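Local coordinates for putative cytoplasmic protein (PDB 4J32), which is probably a peptidoglycan-cleaving amidase effector (Tae4) of the type VI secretion system, with a papain-like cysteine peptidase fold of the NlpC/P60 kind, at residues A[95-98]-A[99-103]; A[16-19]-A[20-23]. One frame throughout, in Å; residues are numbered along the deposited sequence.

Contact 1. Residues A[95-98]-A[99-103]; sequences DMID and YLTHT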
loop_
_atom_site.group_PDB
_atom_site.type_symbol
_atom_site.label_atom_id
_atom_site.label_comp_id
_atom_site.label_asym_id
_atom_site.label_seq_id
_atom_site.Cartn_x
_atom_site.Cartn_y
_atom_site.Cartn_z
ATOM N N ASP A 95 13.512 8.574 -22.469
ATOM C CA ASP A 95 13.321 8.341 -23.905
ATOM C C ASP A 95 13.305 9.651 -24.675
ATOM O O ASP A 95 13.917 9.751 -25.735
ATOM C CB ASP A 95 12.027 7.558 -24.198
ATOM C CG ASP A 95 12.183 6.064 -23.974
ATOM O OD1 ASP A 95 13.328 5.583 -23.729
ATOM O OD2 ASP A 95 11.157 5.358 -24.052
ATOM N N MET A 96 12.656 10.664 -24.124
ATOM C CA MET A 96 12.593 11.961 -24.797
ATOM C C MET A 96 13.980 12.560 -24.889
ATOM O O MET A 96 14.372 13.093 -25.944
ATOM C CB MET A 96 11.644 12.935 -24.087
ATOM C CG MET A 96 11.670 14.363 -24.696
ATOM S SD MET A 96 11.372 14.468 -26.488
ATOM C CE MET A 96 9.703 13.839 -26.667
ATOM N N ILE A 97 14.739 12.451 -23.801
ATOM C CA ILE A 97 16.130 12.924 -23.797
ATOM C C ILE A 97 16.946 12.225 -24.890
ATOM O O ILE A 97 17.642 12.894 -25.685
ATOM C CB ILE A 97 16.780 12.753 -22.401
ATOM C CG1 ILE A 97 16.093 13.702 -21.415
ATOM C CG2 ILE A 97 18.292 13.099 -22.476
ATOM C CD1 ILE A 97 16.504 13.506 -19.935
ATOM N N ASP A 98 16.848 10.901 -24.954
ATOM C CA ASP A 98 17.617 10.130 -25.932
ATOM C C ASP A 98 17.168 10.444 -27.355
ATOM O O ASP A 98 17.998 10.530 -28.273
ATOM C CB ASP A 98 17.502 8.636 -25.659
ATOM C CG ASP A 98 18.320 8.195 -24.462
ATOM O OD1 ASP A 98 19.372 8.815 -24.158
ATOM O OD2 ASP A 98 17.910 7.207 -23.824
ATOM N N TYR A 99 15.853 10.631 -27.529
ATOM C CA TYR A 99 15.281 10.992 -28.835
ATOM C C TYR A 99 15.900 12.281 -29.363
ATOM O O TYR A 99 16.349 12.355 -30.525
ATOM C CB TYR A 99 13.743 11.136 -28.753
ATOM C CG TYR A 99 13.119 11.555 -30.082
ATOM C CD1 TYR A 99 12.712 10.598 -31.025
ATOM C CD2 TYR A 99 12.962 12.916 -30.410
ATOM C CE1 TYR A 99 12.134 10.996 -32.273
ATOM C CE2 TYR A 99 12.408 13.314 -31.646
ATOM C CZ TYR A 99 11.989 12.353 -32.556
ATOM O OH TYR A 99 11.463 12.765 -33.752
ATOM N N LEU A 100 15.938 13.299 -28.509
ATOM C CA LEU A 100 16.523 14.588 -28.906
ATOM C C LEU A 100 18.024 14.475 -29.226
ATOM O O LEU A 100 18.477 15.044 -30.204
ATOM C CB LEU A 100 16.249 15.660 -27.842
ATOM C CG LEU A 100 14.750 15.966 -27.648
ATOM C CD1 LEU A 100 14.548 16.598 -26.294
ATOM C CD2 LEU A 100 14.191 16.832 -28.755
ATOM N N THR A 101 18.755 13.694 -28.435
ATOM C CA THR A 101 20.192 13.468 -28.651
ATOM C C THR A 101 20.412 12.908 -30.055
ATOM O O THR A 101 21.388 13.262 -30.723
ATOM C CB THR A 101 20.768 12.503 -27.583
ATOM O OG1 THR A 101 20.566 13.066 -26.274
ATOM C CG2 THR A 101 22.247 12.266 -27.804
ATOM N N HIS A 102 19.483 12.070 -30.518
ATOM C CA HIS A 102 19.670 11.377 -31.789
ATOM C C HIS A 102 19.050 12.072 -32.995
ATOM O O HIS A 102 19.305 11.670 -34.126
ATOM C CB HIS A 102 19.217 9.921 -31.685
ATOM C CG HIS A 102 20.161 9.071 -30.900
ATOM N ND1 HIS A 102 20.043 8.887 -29.541
ATOM C CD2 HIS A 102 21.273 8.398 -31.276
ATOM C CE1 HIS A 102 21.026 8.113 -29.115
ATOM N NE2 HIS A 102 21.790 7.808 -30.147
ATOM N N THR A 103 18.266 13.120 -32.761
ATOM C CA THR A 103 17.579 13.822 -33.846
ATOM C C THR A 103 17.959 15.300 -33.976
ATOM O O THR A 103 17.805 15.881 -35.059
ATOM C CB THR A 103 16.017 13.720 -33.714
ATOM O OG1 THR A 103 15.598 14.405 -32.531
ATOM C CG2 THR A 103 15.563 12.261 -33.626
#
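His102 curls back over one helical turn and points the edge of its imidazole at the backbone carbonyl of Asp98. With CG beside the backbone N (chi1 -73°), ND1 donates to Asp98 O at 2.9 Å, and the acceptor lies only 8° out of the ring plane, on a nearly straight line with the N-H (161°). The same oxygen also takes His102 N at 3.1 Å, reaching it from the opposite face of the carbonyl plane, so two donors of one residue clasp it. Thr101 does something similar one residue earlier: its OG1 turns back to Ile97 O at 3.0 Å, approaching above the carbonyl plane, while its N makes the ordinary i to i-4 bond to that oxygen.

All this happens on helix 93-103, which lies against the antiparallel sheet of the papain-like fold; Ile97 and Leu100 press on strands 124-131 and 138-143, and His102 touches Tyr78. On the buried flank Met96 is modelled in two conformers, so its contact is less certain; in one, the chain bends and lies obliquely across Leu100, SD 3.8 Å from Leu100 CD1. The phenol of Tyr99 leads away from 95-98 and packs on Leu65 and Ile72. Thr103 CG2 sits 3.7 Å above that ring, over its centre, and Thr103 OG1 donates to Tyr99 O at 3.0 Å, which would help hold the methyl there.

Contact 2. Residues A[16-19]-A[20-23]; sequences RPSF and NEAW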
loop_
_atom_site.group_PDB
_atom_site.type_symbol
_atom_site.label_atom_id
_atom_site.label_comp_id
_atom_site.label_asym_id
_atom_site.label_seq_id
_atom_site.Cartn_x
_atom_site.Cartn_y
_atom_site.Cartn_z
ATOM N N ARG A 16 15.454 22.392 -37.407
ATOM C CA ARG A 16 14.863 22.417 -36.069
ATOM C C ARG A 16 13.591 23.268 -36.053
ATOM O O ARG A 16 13.494 24.202 -36.842
ATOM C CB ARG A 16 15.867 23.013 -35.067
ATOM C CG ARG A 16 17.134 22.206 -34.921
ATOM C CD ARG A 16 17.968 22.701 -33.774
ATOM N NE ARG A 16 19.222 21.943 -33.655
ATOM C CZ ARG A 16 20.302 22.395 -33.031
ATOM N NH1 ARG A 16 20.292 23.609 -32.478
ATOM N NH2 ARG A 16 21.413 21.653 -33.000
ATOM N N PRO A 17 12.644 22.971 -35.126
ATOM C CA PRO A 17 11.427 23.804 -34.948
ATOM C C PRO A 17 11.817 25.257 -34.698
ATOM O O PRO A 17 12.812 25.509 -34.003
ATOM C CB PRO A 17 10.795 23.255 -33.655
ATOM C CG PRO A 17 11.443 21.945 -33.376
ATOM C CD PRO A 17 12.698 21.834 -34.187
ATOM N N SER A 18 11.048 26.209 -35.219
ATOM C CA SER A 18 11.307 27.612 -34.869
ATOM C C SER A 18 10.995 27.816 -33.401
ATOM O O SER A 18 10.103 27.170 -32.853
ATOM C CB SER A 18 10.503 28.591 -35.726
ATOM O OG SER A 18 9.172 28.698 -35.292
ATOM N N PHE A 19 11.757 28.685 -32.754
ATOM C CA PHE A 19 11.525 28.918 -31.332
ATOM C C PHE A 19 10.071 29.373 -31.119
ATOM O O PHE A 19 9.366 28.862 -30.245
ATOM C CB PHE A 19 12.463 29.991 -30.759
ATOM C CG PHE A 19 12.077 30.398 -29.362
ATOM C CD1 PHE A 19 12.433 29.607 -28.278
ATOM C CD2 PHE A 19 11.243 31.516 -29.161
ATOM C CE1 PHE A 19 11.998 29.949 -26.978
ATOM C CE2 PHE A 19 10.827 31.864 -27.890
ATOM C CZ PHE A 19 11.206 31.077 -26.795
ATOM N N ASN A 20 9.653 30.361 -31.907
ATOM C CA ASN A 20 8.302 30.936 -31.732
ATOM C C ASN A 20 7.206 29.892 -31.854
ATOM O O ASN A 20 6.277 29.859 -31.036
ATOM C CB ASN A 20 8.055 32.070 -32.729
ATOM C CG ASN A 20 8.728 33.359 -32.300
ATOM O OD1 ASN A 20 8.779 33.665 -31.101
ATOM N ND2 ASN A 20 9.264 34.112 -33.262
ATOM N N GLU A 21 7.305 29.025 -32.867
ATOM C CA GLU A 21 6.268 27.983 -33.017
ATOM C C GLU A 21 6.321 26.950 -31.885
ATOM O O GLU A 21 5.288 26.429 -31.466
ATOM C CB GLU A 21 6.373 27.278 -34.359
ATOM C CG GLU A 21 6.023 28.140 -35.544
ATOM C CD GLU A 21 6.233 27.391 -36.833
ATOM O OE1 GLU A 21 7.362 27.467 -37.355
ATOM O OE2 GLU A 21 5.272 26.722 -37.299
ATOM N N ALA A 22 7.523 26.628 -31.422
ATOM C CA ALA A 22 7.678 25.657 -30.328
ATOM C C ALA A 22 7.084 26.189 -29.035
ATOM O O ALA A 22 6.387 25.467 -28.327
ATOM C CB ALA A 22 9.155 25.315 -30.141
ATOM N N TRP A 23 7.330 27.468 -28.756
ATOM C CA TRP A 23 6.866 28.127 -27.524
ATOM C C TRP A 23 5.350 28.238 -27.516
ATOM O O TRP A 23 4.689 27.970 -26.484
ATOM C CB TRP A 23 7.504 29.516 -27.408
ATOM C CG TRP A 23 7.427 30.138 -26.014
ATOM C CD1 TRP A 23 6.531 31.085 -25.581
ATOM C CD2 TRP A 23 8.278 29.846 -24.889
ATOM N NE1 TRP A 23 6.783 31.413 -24.269
ATOM C CE2 TRP A 23 7.849 30.671 -23.818
ATOM C CE3 TRP A 23 9.382 28.993 -24.692
ATOM C CZ2 TRP A 23 8.469 30.651 -22.550
ATOM C CZ3 TRP A 23 10.006 28.977 -23.420
ATOM C CH2 TRP A 23 9.541 29.813 -22.375
HETATM O O HOH W 1 8.877 25.039 -37.082
#
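Ser18 and Glu21 meet through two direct hydrogen bonds and a water bridge. Ser18 OG sits between its own backbone N and carbonyl carbon (chi1 79°), where it can accept from Glu21 N at 3.1 Å with a fairly straight N-H (157°). The same hydroxyl donates to Glu21 OE1 at 3.0 Å, which receives it on its anti lone pair, away from the other oxygen. A water completes the loop, accepting from Ser18 N at 3.1 Å and donating to Glu21 OE1 at 2.9 Å.

Ser18 is thus the N-cap of helix 19-28, and the pair makes a variant of the capping box in which the return limb, from the Glu21 carboxylate to the N-cap N-H, passes through water. The negative charge beside the amino end of the helix would be favourable to its dipole. Behind the cap the regular backbone ladder starts, with Ala22 N bonded to Ser18 O and Trp23 N to Phe19 O.

Next to the cap comes an aromatic pair. Phe19 and Trp23, both with CG anti to the backbone N, run side by side in the same direction. Their planes are near parallel, at 29°, but slid apart, with 5.3 Å between the centroids of the phenyl and the indole six-membered ring. Phe19 CZ comes 3.5 Å from Trp23 CE3, and Trp23 CB lies over one face of the phenyl. Trp23 also rests on Leu142, and the Ala22 methyl touches both Leu142 and Leu173.

Overall arrangement
The two turns belong to different helices of one chain, their centres about 17 Å apart and their nearest atoms about 6 Å apart, so they do not touch directly. Strand 138-143 joins them: contact 1 leans on Val140 and contact 2 on Leu142, two residues further along. Arg16, two residues before the N-cap of contact 2, gives a second tie, since it bonds to Met104 O immediately beyond the helix of contact 1 and forms a salt bridge with Asp108. Thr103 lines a pocket for 2-ethoxyethanol, probably from the crystallisation liquor, with Asn15, Phe70, Pro71 and Met104. The side chains of Tyr99 and Pro17 each come about 4 Å from a bound 2-ethoxyethanol.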